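Local coordinates for Alr4995 protein (Nostoc sp., PDB 6LRF) that acts as a bifunctional arginine dihydrolase and ornithine cyclodeaminase, converting arginine to ornithine and, probably, ornithine onward to proline, at residues I526-I531 and K559-I564; Q533-T538 and G577-G582; T563-G568 and D603-D608. All blocks are in the same frame, centred on the assembly; numbering follows the deposited sequence.

Contact 1 of 3, residues I526-I531 and K559-I564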
loop_
_atom_site.group_PDB
_atom_site.type_symbol
_atom_site.label_atom_id
_atom_site.label_comp_id
_atom_site.label_asym_id
_atom_site.label_seq_id
_atom_site.Cartn_x
_atom_site.Cartn_y
_atom_site.Cartn_z
ATOM N N ILE B 526 -7.192 5.016 -22.807
ATOM C CA ILE B 526 -8.303 5.806 -22.278
ATOM C C ILE B 526 -9.383 6.031 -23.347
ATOM O O ILE B 526 -10.566 5.998 -23.053
ATOM C CB ILE B 526 -7.862 7.170 -21.716
ATOM C CG1 ILE B 526 -9.109 7.964 -21.303
ATOM C CG2 ILE B 526 -7.076 7.974 -22.749
ATOM C CD1 ILE B 526 -9.014 8.565 -19.955
ATOM N N ALA B 527 -8.968 6.227 -24.589
ATOM C CA ALA B 527 -9.913 6.396 -25.680
ATOM C C ALA B 527 -10.692 5.113 -25.939
ATOM O O ALA B 527 -11.903 5.161 -26.117
ATOM C CB ALA B 527 -9.198 6.841 -26.950
ATOM N N VAL B 528 -10.018 3.962 -25.967
ATOM C CA VAL B 528 -10.761 2.726 -26.211
ATOM C C VAL B 528 -11.742 2.433 -25.066
ATOM O O VAL B 528 -12.877 2.054 -25.314
ATOM C CB VAL B 528 -9.851 1.492 -26.400
ATOM C CG1 VAL B 528 -10.705 0.247 -26.641
ATOM C CG2 VAL B 528 -8.893 1.689 -27.575
ATOM N N HIS B 529 -11.306 2.601 -23.819
ATOM C CA HIS B 529 -12.169 2.326 -22.673
ATOM C C HIS B 529 -13.357 3.277 -22.608
ATOM O O HIS B 529 -14.463 2.866 -22.272
ATOM C CB HIS B 529 -11.371 2.406 -21.365
ATOM C CG HIS B 529 -10.504 1.216 -21.126
ATOM N ND1 HIS B 529 -10.915 0.141 -20.367
ATOM C CD2 HIS B 529 -9.265 0.909 -21.576
ATOM C CE1 HIS B 529 -9.953 -0.765 -20.339
ATOM N NE2 HIS B 529 -8.944 -0.326 -21.072
ATOM N N ASP B 530 -13.122 4.551 -22.908
ATOM C CA ASP B 530 -14.195 5.537 -22.908
ATOM C C ASP B 530 -15.225 5.178 -23.972
ATOM O O ASP B 530 -16.436 5.200 -23.724
ATOM C CB ASP B 530 -13.648 6.935 -23.165
ATOM C CG ASP B 530 -14.753 7.965 -23.407
ATOM O OD1 ASP B 530 -15.503 8.291 -22.449
ATOM O OD2 ASP B 530 -14.843 8.476 -24.544
ATOM N N ILE B 531 -14.740 4.832 -25.160
ATOM C CA ILE B 531 -15.650 4.500 -26.237
ATOM C C ILE B 531 -16.372 3.191 -25.904
ATOM O O ILE B 531 -17.573 3.108 -26.067
ATOM C CB ILE B 531 -14.914 4.429 -27.566
ATOM C CG1 ILE B 531 -14.404 5.832 -27.916
ATOM C CG2 ILE B 531 -15.839 3.908 -28.657
ATOM C CD1 ILE B 531 -13.530 5.918 -29.157
ATOM N N LYS B 559 -13.853 -5.438 -30.431
ATOM C CA LYS B 559 -14.911 -4.954 -31.321
ATOM C C LYS B 559 -14.844 -3.455 -31.482
ATOM O O LYS B 559 -14.989 -2.928 -32.583
ATOM C CB LYS B 559 -16.303 -5.334 -30.806
ATOM C CG LYS B 559 -17.421 -4.561 -31.487
ATOM C CD LYS B 559 -18.793 -5.188 -31.245
ATOM C CE LYS B 559 -19.834 -4.600 -32.193
ATOM N NZ LYS B 559 -21.054 -5.460 -32.289
ATOM N N VAL B 560 -14.641 -2.754 -30.373
ATOM C CA VAL B 560 -14.585 -1.307 -30.426
ATOM C C VAL B 560 -13.387 -0.853 -31.254
ATOM O O VAL B 560 -13.494 0.065 -32.067
ATOM C CB VAL B 560 -14.511 -0.689 -29.008
ATOM C CG1 VAL B 560 -14.090 0.784 -29.073
ATOM C CG2 VAL B 560 -15.852 -0.854 -28.288
ATOM N N ILE B 561 -12.245 -1.504 -31.050
ATOM C CA ILE B 561 -11.033 -1.112 -31.759
ATOM C C ILE B 561 -11.223 -1.339 -33.250
ATOM O O ILE B 561 -10.966 -0.445 -34.062
ATOM C CB ILE B 561 -9.809 -1.877 -31.244
ATOM C CG1 ILE B 561 -9.479 -1.379 -29.820
ATOM C CG2 ILE B 561 -8.619 -1.686 -32.197
ATOM C CD1 ILE B 561 -8.376 -2.167 -29.115
ATOM N N ASN B 562 -11.703 -2.526 -33.606
ATOM C CA ASN B 562 -11.992 -2.838 -35.003
ATOM C C ASN B 562 -13.001 -1.880 -35.656
ATOM O O ASN B 562 -12.853 -1.485 -36.809
ATOM C CB ASN B 562 -12.515 -4.271 -35.122
ATOM C CG ASN B 562 -12.443 -4.772 -36.532
ATOM O OD1 ASN B 562 -11.353 -4.847 -37.101
ATOM N ND2 ASN B 562 -13.598 -5.107 -37.121
ATOM N N THR B 563 -14.033 -1.505 -34.917
ATOM C CA THR B 563 -15.056 -0.609 -35.453
ATOM C C THR B 563 -14.493 0.786 -35.740
ATOM O O THR B 563 -14.773 1.381 -36.787
ATOM C CB THR B 563 -16.255 -0.527 -34.479
ATOM O OG1 THR B 563 -16.825 -1.831 -34.337
ATOM C CG2 THR B 563 -17.317 0.425 -34.987
ATOM N N ILE B 564 -13.698 1.322 -34.818
ATOM C CA ILE B 564 -13.099 2.638 -35.049
ATOM C C ILE B 564 -12.110 2.572 -36.224
ATOM O O ILE B 564 -12.088 3.467 -37.062
ATOM C CB ILE B 564 -12.390 3.191 -33.780
ATOM C CG1 ILE B 564 -13.357 3.213 -32.584
ATOM C CG2 ILE B 564 -11.876 4.611 -34.025
ATOM C CD1 ILE B 564 -14.662 3.974 -32.852
#
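Two helical segments, 526-531 and 559-564, cross steeply, with 9.9 Å between their axes and 103° between their N-to-C directions. So wide an angle limits the meeting to a compact patch of branched aliphatic side chains.

Ile-531 can be followed outward. Its CB points at the other helix and lies 4.0 Å from Val-560 CG1. From there the chain divides: CG2, anti to the backbone N, makes the tightest touch of the interface, 3.6 Å to the same Val-560 CG1. The other branch passes through CG1 and runs out extended (chi2 175°) to CD1, which meets the tip of Ile-564, CD1 to CD1, at 4.3 Å. A beta-branched isoleucine thus serves two partners, its short arm one and its long arm the other.

Val-528 meets Ile-561 at about a right angle. The CG1 of Ile-561 rests in the fork of the valine, 3.8 Å from Val-528 CG1 and equally far from Val-528 CG2. Valine suits the position because its two methyls form a notch rather than a point. Val-528 CG1 also lies 4.2 Å from Val-560 CG1, joining the two pairs.

The patch lies within the Rossmann-fold region, where Leu-606 from a loop covers Ala-527 and Val-528, while Ile-570 of helix 570-575 touches both Ile-531 and Ile-564. Helix 524-536 itself directly follows parallel strand 519-523.

Contact 2 of 3, residues Q533-T538 and G577-G582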
loop_
_atom_site.group_PDB
_atom_site.type_symbol
_atom_site.label_atom_id
_atom_site.label_comp_id
_atom_site.label_asym_id
_atom_site.label_seq_id
_atom_site.Cartn_x
_atom_site.Cartn_y
_atom_site.Cartn_z
ATOM N N GLN B 533 -17.127 1.938 -22.922
ATOM C CA GLN B 533 -18.098 2.163 -21.857
ATOM C C GLN B 533 -19.350 2.822 -22.406
ATOM O O GLN B 533 -20.460 2.534 -21.958
ATOM C CB GLN B 533 -17.500 3.018 -20.739
ATOM C CG GLN B 533 -18.542 3.821 -19.921
ATOM C CD GLN B 533 -17.907 4.846 -18.959
ATOM O OE1 GLN B 533 -17.427 4.478 -17.890
ATOM N NE2 GLN B 533 -17.912 6.131 -19.335
ATOM N N ASN B 534 -19.174 3.694 -23.390
ATOM C CA ASN B 534 -20.292 4.464 -23.906
ATOM C C ASN B 534 -21.071 3.737 -24.998
ATOM O O ASN B 534 -22.271 3.924 -25.123
ATOM C CB ASN B 534 -19.798 5.826 -24.407
ATOM C CG ASN B 534 -19.589 6.807 -23.269
ATOM O OD1 ASN B 534 -20.529 7.471 -22.844
ATOM N ND2 ASN B 534 -18.367 6.864 -22.737
HETATM N N MSE B 535 -20.392 2.903 -25.775
HETATM C CA MSE B 535 -21.053 2.127 -26.814
HETATM C C MSE B 535 -21.679 0.850 -26.263
HETATM O O MSE B 535 -22.784 0.483 -26.653
HETATM C CB MSE B 535 -20.075 1.741 -27.920
HETATM C CG MSE B 535 -19.678 2.840 -28.885
HETATM SE SE MSE B 535 -18.488 2.083 -30.253
HETATM C CE MSE B 535 -19.734 0.782 -30.999
HETATM N N MSE B 536 -20.959 0.171 -25.373
HETATM C CA MSE B 536 -21.332 -1.172 -24.946
HETATM C C MSE B 536 -21.742 -1.259 -23.481
HETATM O O MSE B 536 -22.207 -2.306 -23.050
HETATM C CB MSE B 536 -20.180 -2.168 -25.157
HETATM C CG MSE B 536 -19.347 -2.007 -26.414
HETATM SE SE MSE B 536 -20.283 -2.738 -27.940
HETATM C CE MSE B 536 -20.307 -4.603 -27.457
ATOM N N GLY B 537 -21.539 -0.194 -22.709
ATOM C CA GLY B 537 -21.768 -0.255 -21.268
ATOM C C GLY B 537 -20.777 -1.133 -20.507
ATOM O O GLY B 537 -21.060 -1.589 -19.396
ATOM N N THR B 538 -19.613 -1.385 -21.105
ATOM C CA THR B 538 -18.559 -2.177 -20.457
ATOM C C THR B 538 -17.185 -1.538 -20.593
ATOM O O THR B 538 -16.968 -0.646 -21.406
ATOM C CB THR B 538 -18.463 -3.620 -21.034
ATOM O OG1 THR B 538 -18.284 -3.574 -22.461
ATOM C CG2 THR B 538 -19.707 -4.449 -20.684
ATOM N N GLY B 577 -22.629 8.659 -36.094
ATOM C CA GLY B 577 -23.569 8.379 -35.023
ATOM C C GLY B 577 -23.379 7.089 -34.234
ATOM O O GLY B 577 -24.267 6.710 -33.474
ATOM N N ILE B 578 -22.251 6.395 -34.387
ATOM C CA ILE B 578 -22.062 5.161 -33.610
ATOM C C ILE B 578 -21.477 5.474 -32.218
ATOM O O ILE B 578 -21.728 4.750 -31.258
ATOM C CB ILE B 578 -21.160 4.126 -34.332
ATOM C CG1 ILE B 578 -19.695 4.543 -34.267
ATOM C CG2 ILE B 578 -21.612 3.907 -35.783
ATOM C CD1 ILE B 578 -18.785 3.601 -34.964
ATOM N N ILE B 579 -20.705 6.553 -32.117
ATOM C CA ILE B 579 -20.305 7.092 -30.822
ATOM C C ILE B 579 -21.197 8.287 -30.486
ATOM O O ILE B 579 -21.195 9.278 -31.218
ATOM C CB ILE B 579 -18.840 7.557 -30.811
ATOM C CG1 ILE B 579 -17.884 6.409 -31.158
ATOM C CG2 ILE B 579 -18.506 8.176 -29.454
ATOM C CD1 ILE B 579 -16.452 6.891 -31.332
ATOM N N ARG B 580 -21.933 8.208 -29.378
ATOM C CA ARG B 580 -22.948 9.216 -29.071
ATOM C C ARG B 580 -22.744 9.917 -27.733
ATOM O O ARG B 580 -23.443 10.868 -27.413
ATOM C CB ARG B 580 -24.339 8.577 -29.095
ATOM C CG ARG B 580 -24.761 8.142 -30.476
ATOM C CD ARG B 580 -26.181 7.620 -30.496
ATOM N NE ARG B 580 -26.589 7.342 -31.867
ATOM C CZ ARG B 580 -27.112 8.248 -32.687
ATOM N NH1 ARG B 580 -27.305 9.493 -32.267
ATOM N NH2 ARG B 580 -27.451 7.911 -33.925
ATOM N N SER B 581 -21.787 9.448 -26.946
ATOM C CA SER B 581 -21.541 10.061 -25.653
ATOM C C SER B 581 -20.144 9.733 -25.149
ATOM O O SER B 581 -19.502 8.801 -25.652
ATOM C CB SER B 581 -22.583 9.592 -24.637
ATOM O OG SER B 581 -22.578 8.179 -24.540
ATOM N N GLY B 582 -19.678 10.505 -24.164
ATOM C CA GLY B 582 -18.453 10.174 -23.464
ATOM C C GLY B 582 -17.353 11.183 -23.694
ATOM O O GLY B 582 -17.554 12.198 -24.375
#
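The last turn of helix 524-536 runs past an irregular connection, 577-582, the backbones coming closest where the CA atoms of Asn-534 and Ser-581 are 6.0 Å apart. Three glycines let the chains turn: Gly-537 and Gly-577 take positive phi just after their helices, the latter in a Schellman motif, and Gly-582 holds the N-cap position of the next helix. A CB on Gly-582 would collide with Asn-534 ND2 and with the preceding carbonyl oxygen.

Asn-534 carries the polar part. With CG beside the backbone N, its amide lies against the Ser-581 backbone, and CG comes within 3.1 Å of Ser-581 O, a snug fit. The two ends of the amide divide the work. OD1 accepts the hydroxyl of Ser-581, OG to OD1 2.8 Å; the donor stands 26° out of the amide plane, with a C=O...O angle of 120°. ND2 turns back to its own helix and donates to Asp-530 O, which fixes the amide's rotation and leaves OD1 facing the serine. Asparagine suits this place because one flat group both donates and accepts. The serine OG occupies the crowded position between its backbone N and carbonyl carbon, which directs it at OD1.

Met-535, a selenomethionine, adds looser packing: its CG rests against the carbonyl Ile-578 O at 3.7 Å, and its SE makes the apolar touch, to Ile-579 CG1 at 4.5 Å. The unbranched chain, bent at chi3, can follow an irregular backbone.

Beyond the pair, Ile-578 and Ile-579 lean on Thr-563, Ile-564 and His-567 of helix 554-567. Gly-582 leads into helix 583-589 and packs its CA on Asp-530 OD1 of helix 524-536.

Contact 3 of 3, residues T563-G568 and D603-D608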
loop_
_atom_site.group_PDB
_atom_site.type_symbol
_atom_site.label_atom_id
_atom_site.label_comp_id
_atom_site.label_asym_id
_atom_site.label_seq_id
_atom_site.Cartn_x
_atom_site.Cartn_y
_atom_site.Cartn_z
ATOM N N THR B 563 -14.033 -1.505 -34.917
ATOM C CA THR B 563 -15.056 -0.609 -35.453
ATOM C C THR B 563 -14.493 0.786 -35.740
ATOM O O THR B 563 -14.773 1.381 -36.787
ATOM C CB THR B 563 -16.255 -0.527 -34.479
ATOM O OG1 THR B 563 -16.825 -1.831 -34.337
ATOM C CG2 THR B 563 -17.317 0.425 -34.987
ATOM N N ILE B 564 -13.698 1.322 -34.818
ATOM C CA ILE B 564 -13.099 2.638 -35.049
ATOM C C ILE B 564 -12.110 2.572 -36.224
ATOM O O ILE B 564 -12.088 3.467 -37.062
ATOM C CB ILE B 564 -12.390 3.191 -33.780
ATOM C CG1 ILE B 564 -13.357 3.213 -32.584
ATOM C CG2 ILE B 564 -11.876 4.611 -34.025
ATOM C CD1 ILE B 564 -14.662 3.974 -32.852
ATOM N N ARG B 565 -11.314 1.502 -36.303
ATOM C CA ARG B 565 -10.404 1.338 -37.432
ATOM C C ARG B 565 -11.216 1.287 -38.741
ATOM O O ARG B 565 -10.803 1.862 -39.750
ATOM C CB ARG B 565 -9.520 0.095 -37.263
ATOM C CG ARG B 565 -8.493 0.203 -36.106
ATOM C CD ARG B 565 -7.598 -1.038 -36.023
ATOM N NE ARG B 565 -6.817 -1.208 -37.250
ATOM C CZ ARG B 565 -5.634 -0.639 -37.469
ATOM N NH1 ARG B 565 -5.070 0.113 -36.525
ATOM N NH2 ARG B 565 -5.011 -0.825 -38.627
ATOM N N ARG B 566 -12.392 0.659 -38.715
ATOM C CA ARG B 566 -13.210 0.600 -39.922
ATOM C C ARG B 566 -13.677 1.978 -40.368
ATOM O O ARG B 566 -13.595 2.309 -41.544
ATOM C CB ARG B 566 -14.425 -0.302 -39.737
ATOM C CG ARG B 566 -15.222 -0.434 -41.041
ATOM C CD ARG B 566 -16.264 -1.521 -40.969
ATOM N NE ARG B 566 -17.289 -1.198 -39.980
ATOM C CZ ARG B 566 -17.487 -1.892 -38.861
ATOM N NH1 ARG B 566 -16.731 -2.957 -38.597
ATOM N NH2 ARG B 566 -18.443 -1.526 -38.007
ATOM N N HIS B 567 -14.160 2.783 -39.429
ATOM C CA HIS B 567 -14.613 4.143 -39.741
ATOM C C HIS B 567 -13.443 5.076 -40.053
ATOM O O HIS B 567 -13.612 6.061 -40.772
ATOM C CB HIS B 567 -15.438 4.705 -38.586
ATOM C CG HIS B 567 -16.818 4.140 -38.519
ATOM N ND1 HIS B 567 -17.930 4.843 -38.934
ATOM C CD2 HIS B 567 -17.267 2.929 -38.112
ATOM C CE1 HIS B 567 -19.006 4.095 -38.768
ATOM N NE2 HIS B 567 -18.631 2.929 -38.274
ATOM N N GLY B 568 -12.272 4.773 -39.487
ATOM C CA GLY B 568 -11.031 5.434 -39.873
ATOM C C GLY B 568 -10.549 6.497 -38.903
ATOM O O GLY B 568 -9.410 6.928 -38.980
ATOM N N ASP B 603 -3.143 -1.906 -27.931
ATOM C CA ASP B 603 -3.927 -2.801 -28.784
ATOM C C ASP B 603 -4.518 -2.021 -29.969
ATOM O O ASP B 603 -5.071 -0.935 -29.796
ATOM C CB ASP B 603 -5.050 -3.482 -27.990
ATOM C CG ASP B 603 -4.530 -4.292 -26.800
ATOM O OD1 ASP B 603 -3.809 -5.300 -27.026
ATOM O OD2 ASP B 603 -4.856 -3.928 -25.639
ATOM N N GLY B 604 -4.396 -2.577 -31.169
ATOM C CA GLY B 604 -4.839 -1.907 -32.383
ATOM C C GLY B 604 -3.661 -1.374 -33.179
ATOM O O GLY B 604 -3.023 -2.120 -33.941
ATOM N N PRO B 605 -3.347 -0.083 -33.001
ATOM C CA PRO B 605 -4.071 0.878 -32.153
ATOM C C PRO B 605 -5.264 1.521 -32.851
ATOM O O PRO B 605 -5.626 1.122 -33.964
ATOM C CB PRO B 605 -3.010 1.937 -31.854
ATOM C CG PRO B 605 -2.189 1.975 -33.124
ATOM C CD PRO B 605 -2.165 0.530 -33.641
ATOM N N LEU B 606 -5.876 2.504 -32.198
ATOM C CA LEU B 606 -6.821 3.362 -32.888
ATOM C C LEU B 606 -6.053 4.102 -33.972
ATOM O O LEU B 606 -4.833 4.287 -33.866
ATOM C CB LEU B 606 -7.499 4.339 -31.923
ATOM C CG LEU B 606 -8.262 3.619 -30.806
ATOM C CD1 LEU B 606 -8.755 4.615 -29.779
ATOM C CD2 LEU B 606 -9.436 2.783 -31.369
ATOM N N PRO B 607 -6.749 4.499 -35.045
ATOM C CA PRO B 607 -6.058 5.251 -36.096
ATOM C C PRO B 607 -5.635 6.628 -35.609
ATOM O O PRO B 607 -4.721 7.222 -36.171
ATOM C CB PRO B 607 -7.104 5.350 -37.216
ATOM C CG PRO B 607 -8.400 5.027 -36.584
ATOM C CD PRO B 607 -8.127 4.142 -35.409
ATOM N N ASP B 608 -6.282 7.134 -34.567
ATOM C CA ASP B 608 -5.914 8.447 -34.033
ATOM C C ASP B 608 -4.600 8.421 -33.241
ATOM O O ASP B 608 -3.963 9.452 -33.054
ATOM C CB ASP B 608 -7.024 8.985 -33.126
ATOM C CG ASP B 608 -8.334 9.248 -33.887
ATOM O OD1 ASP B 608 -9.033 8.275 -34.257
ATOM O OD2 ASP B 608 -8.655 10.432 -34.111
#
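Arg-565 reaches out from the last turns of helix 554-567 and presents its guanidinium edge-on to the loop 603-608. The chain first runs extended, then bends at chi3 (61°), which brings NH1 to Pro-605 O at 2.8 Å. Acceptor and guanidinium share a plane to within 2°, and the donor lies in the carbonyl plane, although the N-H...O angle of 149° is somewhat bent. NE has a partner elsewhere, Gly-374 O, so the head is held at two points.

Before the bend, the aliphatic part of the arginine crosses Pro-607 obliquely, CG to Pro-607 CD at 4.0 Å. The same proline edge meets Ile-564 at about a right angle, while Leu-606 CD2 approaches Ile-564 CB obliquely to 3.8 Å. Pro-607 CG also packs on Gly-568 O, 3.2 Å away, where the helix has ended at a positive-phi glycine. The rigid ring of Pro-607, whose CB points toward the helix, offers a fixed apolar surface; a cis peptide before Pro-605, with the unusual angles of Gly-604, shapes the loop's turn. An alanine in place of Arg-565 would probably loosen the loop against the helix, losing the bonds to Pro-605 O and Gly-374 O and the contact of CG with Pro-607.

The loop follows strand 594-597, outermost in the parallel sheet within this chain; Leu-606 also touches helix 524-536, and Pro-605 packs on Ile-614 of the second subunit.

Overall arrangement
All three contacts belong to the Rossmann-fold region, and helices 524-536 and 554-567 tie them together. Contact 1 joins these helices directly and is the fully buried one, made almost wholly of aliphatic branches. The other two are partly buried, and each adds one hydrogen bond to its apolar packing. In contact 2, helix 524-536 meets an irregular connection through a neutral amide-hydroxyl pair; in contact 3, helix 554-567 meets a loop through a charged arginine and a backbone carbonyl. Contact 1 touches both neighbours: Ile-579 adds to its isoleucine cluster, and Ile-561 packs on Gly-604. Contacts 2 and 3 have centres about 15 Å apart, and contact 3 alone reaches a second subunit.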